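Local coordinates for hypothetical protein (PDB 2F46) that probably acts as a phosphatase of the nonclassical, eukaryotic-like kind, at residues Leu41-Ile46 with Pro104-Cys109. Numbering follows the deposited sequence. Where two conformers were deposited one is given.
Sequences LGIKTI and PVLAYC. Unlike the reference sequence in segment 41-46: Ile-46 (reference Val).
Two neighbouring parallel strands at the heart of the mixed sheet of a phosphatase-like fold show how a helix end can be fitted against the start of a strand. The helix 35-41 stops in a Schellman motif at Gly-42, and the turn that follows leads into strand 45-48 beside strand 105-108. Pro-104, which follows a cis peptide bond, fills the hollow of this turn: its ring lies against the carbonyl of Gly-42, with CD 3.3 Å from Gly-42 O. The carbonyl of Pro-104 receives two donors, a nearly straight bond from Lys-44 N (2.9 Å to Pro-104 O, 162° at the hydrogen) and a weak one from Thr-45 N. Next in the register, Leu-106 N bonds to Thr-45 O at 2.8 Å, almost along the C=O axis.

On one face of the sheet, Leu-106 CB sits against a notch formed by two isoleucine methyls, Ile-43 CG2 at 3.8 Å and Ile-46 CD1, which also meets Leu-106 CD2. Leu-106 and Ile-46 lie side by side and point the same way, whereas Ile-43 crosses obliquely. Tyr-25 of strand 24-27 packs on Ile-43 and Leu-106, and Phe-61 and Leu-68 of helix 61-68 on Ile-46. Across the sheet, Thr-45 CB rests on Val-105 CG2, while Thr-45 OG1, lying beside its own backbone N, bonds to Glu-102 O. Back on the face of Leu-106, Ile-46 CG2, anti to its backbone N, meets the edge of the Tyr-108 ring in its plane, 3.9 Å from CE1.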
loop_
_atom_site.group_PDB
_atom_site.type_symbol
_atom_site.label_atom_id
_atom_site.label_comp_id
_atom_site.label_asym_id
_atom_site.label_seq_id
_atom_site.Cartn_x
_atom_site.Cartn_y
_atom_site.Cartn_z
ATOM N N LEU A 41 11.542 9.237 -7.006
ATOM C CA LEU A 41 10.133 9.431 -7.167
ATOM C C LEU A 41 9.591 10.554 -6.278
ATOM O O LEU A 41 8.463 10.959 -6.474
ATOM C CB LEU A 41 9.394 8.146 -6.791
ATOM C CG LEU A 41 9.498 6.985 -7.761
ATOM C CD1 LEU A 41 8.938 5.702 -7.110
ATOM C CD2 LEU A 41 8.771 7.309 -9.040
ATOM N N GLY A 42 10.395 11.006 -5.321
ATOM C CA GLY A 42 10.004 12.099 -4.447
ATOM C C GLY A 42 8.878 11.722 -3.484
ATOM O O GLY A 42 8.052 12.543 -3.105
ATOM N N ILE A 43 8.876 10.449 -3.087
ATOM C CA ILE A 43 7.916 9.957 -2.103
ATOM C C ILE A 43 7.987 10.803 -0.834
ATOM O O ILE A 43 9.059 11.007 -0.315
ATOM C CB ILE A 43 8.172 8.457 -1.771
ATOM C CG1 ILE A 43 8.076 7.554 -3.012
ATOM C CG2 ILE A 43 7.211 7.982 -0.660
ATOM C CD1 ILE A 43 6.865 7.636 -3.775
ATOM N N LYS A 44 6.847 11.261 -0.361
ATOM C CA LYS A 44 6.817 12.040 0.877
ATOM C C LYS A 44 6.194 11.296 2.049
ATOM O O LYS A 44 6.413 11.693 3.185
ATOM C CB LYS A 44 6.080 13.342 0.622
ATOM C CG LYS A 44 6.853 14.310 -0.293
ATOM C CD LYS A 44 8.149 14.736 0.361
ATOM C CE LYS A 44 8.900 15.790 -0.383
ATOM N NZ LYS A 44 10.236 15.892 0.314
ATOM N N THR A 45 5.403 10.269 1.789
ATOM C CA THR A 45 4.736 9.511 2.855
ATOM C C THR A 45 4.826 8.024 2.567
ATOM O O THR A 45 4.613 7.587 1.438
ATOM C CB THR A 45 3.254 9.871 2.943
ATOM O OG1 THR A 45 3.135 11.294 3.048
ATOM C CG2 THR A 45 2.558 9.187 4.117
ATOM N N ILE A 46 5.180 7.252 3.601
ATOM C CA ILE A 46 5.274 5.795 3.566
ATOM C C ILE A 46 4.212 5.233 4.487
ATOM O O ILE A 46 4.142 5.625 5.659
ATOM C CB ILE A 46 6.656 5.296 4.062
ATOM C CG1 ILE A 46 7.726 5.570 2.997
ATOM C CG2 ILE A 46 6.635 3.812 4.484
ATOM C CD1 ILE A 46 7.741 4.604 1.842
ATOM N N PRO A 104 3.694 12.396 -3.143
ATOM C CA PRO A 104 3.021 11.116 -3.258
ATOM C C PRO A 104 3.229 10.198 -2.050
ATOM O O PRO A 104 4.219 10.335 -1.325
ATOM C CB PRO A 104 3.659 10.484 -4.522
ATOM C CG PRO A 104 4.890 11.165 -4.755
ATOM C CD PRO A 104 4.874 12.473 -4.020
ATOM N N VAL A 105 2.309 9.236 -1.932
ATOM C CA VAL A 105 2.328 8.199 -0.889
ATOM C C VAL A 105 2.841 6.911 -1.522
ATOM O O VAL A 105 2.480 6.607 -2.659
ATOM C CB VAL A 105 0.918 7.946 -0.308
ATOM C CG1 VAL A 105 0.993 6.870 0.743
ATOM C CG2 VAL A 105 0.300 9.240 0.286
ATOM N N LEU A 106 3.683 6.167 -0.808
ATOM C CA LEU A 106 4.032 4.797 -1.161
ATOM C C LEU A 106 3.529 3.886 -0.041
ATOM O O LEU A 106 3.975 4.028 1.118
ATOM C CB LEU A 106 5.545 4.643 -1.285
ATOM C CG LEU A 106 6.115 3.240 -1.506
ATOM C CD1 LEU A 106 5.513 2.525 -2.623
ATOM C CD2 LEU A 106 7.629 3.380 -1.701
ATOM N N ALA A 107 2.680 2.945 -0.394
ATOM C CA ALA A 107 2.225 1.907 0.536
ATOM C C ALA A 107 2.851 0.579 0.181
ATOM O O ALA A 107 2.983 0.246 -1.001
ATOM C CB ALA A 107 0.726 1.796 0.552
ATOM N N TYR A 108 3.267 -0.189 1.181
ATOM C CA TYR A 108 3.838 -1.512 0.903
ATOM C C TYR A 108 3.367 -2.597 1.890
ATOM O O TYR A 108 2.904 -2.285 3.003
ATOM C CB TYR A 108 5.374 -1.511 0.903
ATOM C CG TYR A 108 6.052 -1.413 2.259
ATOM C CD1 TYR A 108 6.305 -0.207 2.847
ATOM C CD2 TYR A 108 6.469 -2.557 2.940
ATOM C CE1 TYR A 108 6.985 -0.091 4.057
ATOM C CE2 TYR A 108 7.150 -2.461 4.140
ATOM C CZ TYR A 108 7.382 -1.229 4.724
ATOM O OH TYR A 108 8.031 -1.163 5.930
ATOM N N CYS A 109 3.415 -3.846 1.452
ATOM C CA CYS A 109 3.269 -4.933 2.384
ATOM C C CYS A 109 4.299 -5.935 1.900
ATOM O O CYS A 109 5.370 -5.565 1.403
ATOM C CB CYS A 109 1.809 -5.431 2.484
ATOM S SG CYS A 109 1.170 -6.543 1.210
#